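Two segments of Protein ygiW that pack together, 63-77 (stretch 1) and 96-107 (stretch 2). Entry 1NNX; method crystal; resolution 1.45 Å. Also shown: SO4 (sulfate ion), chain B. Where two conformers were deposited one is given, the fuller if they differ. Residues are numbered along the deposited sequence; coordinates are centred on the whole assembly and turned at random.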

# COMPACT_ATOMS: atom_id res chain seq x y z
N THR A 63 0.98 -8.05 7.32
CA THR A 63 0.86 -6.57 7.45
C THR A 63 2.09 -5.92 6.86
O THR A 63 3.19 -6.52 6.74
CB THR A 63 0.73 -6.10 8.91
OG1 THR A 63 1.94 -6.44 9.64
CG2 THR A 63 -0.53 -6.69 9.58
N ILE A 64 1.93 -4.65 6.44
CA ILE A 64 3.03 -3.92 5.86
C ILE A 64 2.77 -2.46 6.15
O ILE A 64 1.58 -2.02 6.25
CB ILE A 64 3.13 -4.16 4.33
CG1 ILE A 64 4.44 -3.57 3.80
CG2 ILE A 64 1.87 -3.60 3.58
CD1 ILE A 64 4.68 -3.96 2.31
N ASN A 65 3.84 -1.70 6.26
CA ASN A 65 3.65 -0.26 6.51
C ASN A 65 3.42 0.45 5.18
O ASN A 65 4.02 0.07 4.18
CB ASN A 65 4.90 0.33 7.20
CG ASN A 65 5.11 -0.22 8.58
OD1 ASN A 65 4.16 -0.66 9.25
ND2 ASN A 65 6.38 -0.17 9.05
N VAL A 66 2.54 1.44 5.18
CA VAL A 66 2.22 2.19 3.97
C VAL A 66 2.31 3.70 4.26
O VAL A 66 1.96 4.19 5.36
CB VAL A 66 0.82 1.82 3.41
CG1 VAL A 66 0.78 0.28 3.09
CG2 VAL A 66 -0.31 2.15 4.37
N ASP A 67 2.85 4.42 3.30
CA ASP A 67 2.97 5.90 3.43
C ASP A 67 1.86 6.53 2.63
O ASP A 67 1.81 6.37 1.42
CB ASP A 67 4.34 6.34 2.90
CG ASP A 67 4.53 7.89 2.86
OD1 ASP A 67 5.71 8.31 2.79
OD2 ASP A 67 3.55 8.67 2.86
N ILE A 68 0.97 7.25 3.31
CA ILE A 68 -0.20 7.90 2.69
C ILE A 68 -0.15 9.40 3.04
O ILE A 68 -0.34 9.75 4.19
CB ILE A 68 -1.49 7.34 3.22
CG1 ILE A 68 -1.54 5.81 2.99
CG2 ILE A 68 -2.62 7.98 2.50
CD1 ILE A 68 -2.69 5.09 3.66
N ASP A 69 0.19 10.19 2.05
CA ASP A 69 0.24 11.67 2.23
C ASP A 69 -1.17 12.15 2.46
O ASP A 69 -2.17 11.60 1.99
CB ASP A 69 0.78 12.32 0.97
CG ASP A 69 1.00 13.85 1.12
OD1 ASP A 69 2.07 14.25 1.64
OD2 ASP A 69 0.09 14.64 0.73
N HIS A 70 -1.26 13.26 3.19
CA HIS A 70 -2.53 13.87 3.49
C HIS A 70 -3.41 14.05 2.19
O HIS A 70 -4.64 13.88 2.21
CB HIS A 70 -2.41 15.36 3.96
CG HIS A 70 -3.73 16.06 4.21
ND1 HIS A 70 -4.45 15.90 5.37
CD2 HIS A 70 -4.43 16.94 3.45
CE1 HIS A 70 -5.54 16.64 5.32
NE2 HIS A 70 -5.55 17.28 4.16
N LYS A 71 -2.80 14.40 1.05
CA LYS A 71 -3.59 14.61 -0.15
C LYS A 71 -4.23 13.39 -0.76
O LYS A 71 -5.08 13.50 -1.63
CB LYS A 71 -2.75 15.32 -1.23
CG LYS A 71 -1.59 14.51 -1.80
CD LYS A 71 -0.84 15.32 -2.87
CE LYS A 71 -0.19 14.41 -3.92
NZ LYS A 71 0.17 15.19 -5.17
N ARG A 72 -3.86 12.19 -0.30
CA ARG A 72 -4.48 11.00 -0.92
C ARG A 72 -5.90 10.71 -0.44
O ARG A 72 -6.67 10.05 -1.12
CB ARG A 72 -3.62 9.74 -0.65
CG ARG A 72 -2.21 9.87 -1.01
CD ARG A 72 -2.07 10.21 -2.53
NE ARG A 72 -0.68 10.54 -2.83
CZ ARG A 72 -0.25 11.06 -3.97
NH1 ARG A 72 -1.11 11.31 -4.95
NH2 ARG A 72 1.04 11.32 -4.14
N TRP A 73 -6.29 11.27 0.70
CA TRP A 73 -7.61 10.92 1.21
C TRP A 73 -8.78 11.43 0.37
O TRP A 73 -9.78 10.75 0.24
CB TRP A 73 -7.73 11.36 2.69
CG TRP A 73 -6.66 10.74 3.60
CD1 TRP A 73 -5.56 11.36 4.09
CD2 TRP A 73 -6.58 9.37 4.05
NE1 TRP A 73 -4.80 10.50 4.80
CE2 TRP A 73 -5.39 9.26 4.80
CE3 TRP A 73 -7.39 8.23 3.89
CZ2 TRP A 73 -4.98 8.06 5.40
CZ3 TRP A 73 -6.97 7.02 4.50
CH2 TRP A 73 -5.78 6.94 5.24
N ASN A 74 -8.64 12.62 -0.19
CA ASN A 74 -9.70 13.17 -1.02
C ASN A 74 -11.12 13.16 -0.47
O ASN A 74 -12.06 12.78 -1.17
CB ASN A 74 -9.70 12.47 -2.39
CG ASN A 74 -8.45 12.78 -3.19
OD1 ASN A 74 -7.93 13.89 -3.12
ND2 ASN A 74 -7.98 11.83 -3.97
N GLY A 75 -11.29 13.57 0.78
CA GLY A 75 -12.63 13.61 1.37
C GLY A 75 -13.18 12.30 1.93
O GLY A 75 -14.23 12.29 2.59
N VAL A 76 -12.46 11.21 1.65
CA VAL A 76 -12.85 9.88 2.11
C VAL A 76 -12.35 9.60 3.52
O VAL A 76 -11.18 9.88 3.84
CB VAL A 76 -12.25 8.82 1.19
CG1 VAL A 76 -12.76 7.41 1.59
CG2 VAL A 76 -12.63 9.14 -0.24
N THR A 77 -13.25 9.10 4.36
CA THR A 77 -12.86 8.76 5.73
C THR A 77 -12.79 7.24 5.76
O THR A 77 -13.71 6.55 5.34
CB THR A 77 -13.89 9.20 6.83
OG1 THR A 77 -13.84 10.63 7.01
CG2 THR A 77 -13.50 8.59 8.18
N SER A 96 13.97 -1.82 5.35
CA SER A 96 12.52 -1.67 5.47
C SER A 96 11.82 -1.94 4.15
O SER A 96 12.43 -1.91 3.09
CB SER A 96 12.18 -0.22 5.89
OG SER A 96 12.51 0.72 4.87
N VAL A 97 10.52 -2.23 4.24
CA VAL A 97 9.75 -2.33 3.00
C VAL A 97 8.48 -1.57 3.35
O VAL A 97 8.00 -1.57 4.53
CB VAL A 97 9.50 -3.78 2.55
CG1 VAL A 97 8.63 -4.53 3.56
CG2 VAL A 97 8.80 -3.78 1.18
N GLU A 98 7.98 -0.78 2.41
CA GLU A 98 6.76 -0.03 2.69
C GLU A 98 6.13 0.15 1.29
O GLU A 98 6.73 -0.11 0.25
CB GLU A 98 7.00 1.46 3.06
CG GLU A 98 7.51 2.48 1.92
CD GLU A 98 7.90 3.85 2.49
OE1 GLU A 98 8.23 4.76 1.70
OE2 GLU A 98 7.88 4.01 3.74
N ILE A 99 4.89 0.54 1.28
CA ILE A 99 4.24 0.90 0.02
C ILE A 99 4.07 2.43 -0.00
O ILE A 99 3.53 2.99 0.97
CB ILE A 99 2.82 0.30 -0.11
CG1 ILE A 99 2.84 -1.21 0.08
CG2 ILE A 99 2.23 0.68 -1.52
CD1 ILE A 99 3.78 -1.87 -0.92
N ASP A 100 4.51 3.09 -1.07
CA ASP A 100 4.29 4.58 -1.17
C ASP A 100 2.98 4.66 -1.92
O ASP A 100 2.94 4.37 -3.11
CB ASP A 100 5.52 5.04 -1.96
CG ASP A 100 6.85 4.89 -1.16
OD1 ASP A 100 6.82 4.93 0.09
OD2 ASP A 100 7.90 4.77 -1.82
N VAL A 101 1.93 5.07 -1.22
CA VAL A 101 0.60 5.03 -1.81
C VAL A 101 0.24 6.19 -2.73
O VAL A 101 0.32 7.37 -2.30
CB VAL A 101 -0.45 4.87 -0.68
CG1 VAL A 101 -1.85 4.88 -1.27
CG2 VAL A 101 -0.15 3.57 0.16
N LYS A 102 -0.18 5.87 -3.95
CA LYS A 102 -0.63 6.94 -4.88
C LYS A 102 -2.13 7.13 -4.83
O LYS A 102 -2.64 8.20 -5.15
CB LYS A 102 -0.26 6.60 -6.32
CG LYS A 102 1.18 6.76 -6.66
CD LYS A 102 1.55 8.30 -6.67
CE LYS A 102 2.91 8.56 -7.28
NZ LYS A 102 3.29 10.04 -7.14
N GLN A 103 -2.87 6.10 -4.45
CA GLN A 103 -4.30 6.13 -4.46
C GLN A 103 -4.89 5.17 -3.45
O GLN A 103 -4.43 4.04 -3.30
CB GLN A 103 -5.00 5.99 -5.82
CG GLN A 103 -6.58 5.91 -5.79
CD GLN A 103 -7.26 6.22 -7.08
OE1 GLN A 103 -6.64 6.37 -8.11
NE2 GLN A 103 -8.58 6.33 -7.02
N ILE A 104 -5.91 5.61 -2.74
CA ILE A 104 -6.61 4.78 -1.81
C ILE A 104 -8.09 4.98 -2.08
O ILE A 104 -8.58 6.14 -2.19
CB ILE A 104 -6.22 5.10 -0.33
CG1 ILE A 104 -7.00 4.15 0.58
CG2 ILE A 104 -6.48 6.63 0.01
CD1 ILE A 104 -6.45 4.11 1.99
N ARG A 105 -8.81 3.88 -2.21
CA ARG A 105 -10.27 3.94 -2.37
C ARG A 105 -10.98 2.87 -1.55
O ARG A 105 -10.45 1.79 -1.29
CB ARG A 105 -10.69 3.84 -3.84
CG ARG A 105 -10.21 2.65 -4.59
CD ARG A 105 -10.67 2.79 -6.08
NE ARG A 105 -12.14 2.79 -6.12
CZ ARG A 105 -12.88 1.73 -6.40
NH1 ARG A 105 -12.31 0.58 -6.71
NH2 ARG A 105 -14.20 1.80 -6.31
N LYS A 106 -12.18 3.17 -1.04
CA LYS A 106 -12.91 2.18 -0.28
C LYS A 106 -13.57 1.16 -1.25
O LYS A 106 -13.96 1.48 -2.39
CB LYS A 106 -13.99 2.88 0.57
CG LYS A 106 -13.40 3.65 1.74
CD LYS A 106 -14.33 3.81 2.96
CE LYS A 106 -15.44 4.80 2.73
NZ LYS A 106 -15.81 5.41 4.04
N VAL A 107 -13.68 -0.06 -0.81
CA VAL A 107 -14.35 -1.05 -1.64
C VAL A 107 -15.12 -2.05 -0.77
O VAL A 107 -15.52 -1.74 0.36
CB VAL A 107 -13.41 -1.79 -2.51
CG1 VAL A 107 -12.95 -0.85 -3.58
CG2 VAL A 107 -12.26 -2.38 -1.70
S SO4 B . 3.36 -9.86 9.56
O1 SO4 B . 2.20 -9.32 10.27
O2 SO4 B . 3.44 -11.30 9.87
O3 SO4 B . 3.29 -9.69 8.10
O4 SO4 B . 4.56 -9.12 10.06
O HOH W 1 6.56 -2.73 6.51
O HOH W 2 8.51 -0.18 7.15
O HOH W 3 1.24 9.01 -0.38
O HOH W 4 -6.43 8.48 -3.15
O HOH W 5 -9.68 8.76 -1.81
O HOH W 6 -16.28 8.64 3.46

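How does the contact begin at the start of stretch 2? Val-97 does not bond Asn-65 directly; waters fill the gap. Water 1 accepts from Asn-65 N (2.9 Å) and donates to Val-97 O (2.7 Å), while water 2 links Asn-65 ND2 (2.9 Å) to the same Val-97 O (3.0 Å), a bridge that suits a partly exposed amide side chain. Beside it, Val-97 CG1 meets Ile-64 CD1 at 4.2 Å.

What joins the strands from Glu-98 to Val-101? They run parallel, so Ile-99 bonds to the residues flanking Val-66: Ile-99 N donates to Asn-65 O (3.1 Å) and Ile-99 O accepts from Asp-67 N (2.8 Å). Val-101 N then donates to Asp-67 O (2.9 Å). Val-66 and Ile-99 share a buried face, with Val-66 CG1 3.8 Å from Ile-99 CB; branched apolar side chains fill such a space well. Asn-65, Asp-67, Glu-98 and Asp-100 lie on the other face, which is partly exposed and so leaves their polar groups access to solvent. Val-101 CG2 packs against Val-66 CB (3.8 Å) and Ile-68 CG1 (3.9 Å).

How does the contact survive the corner at Lys-102? Water 3 donates to both Asp-67 O (3.2 Å) and Val-101 O (2.7 Å) and accepts from Asp-69 N (2.9 Å). Arg-72 reaches across the corner, its CD 3.4 Å from Lys-102 O, and Lys-102 CD lies over one face of its guanidinium. The aliphatic part of the lysine thus makes a contact although both residues carry positive charge.

What anchors the last strand? Ile-104 is buried and its CA-to-CB bond points toward stretch 1, its CD1 touching Trp-73 CZ3 (3.9 Å) and Ile-68 CD1 (4.2 Å), while water 4 connects Ile-104 N (2.9 Å) to Arg-72 O (2.6 Å). Lys-106 combines both chemistries: its CG packs on Val-76 CG1 (3.8 Å), and its NZ donates to Thr-77 O (2.7 Å).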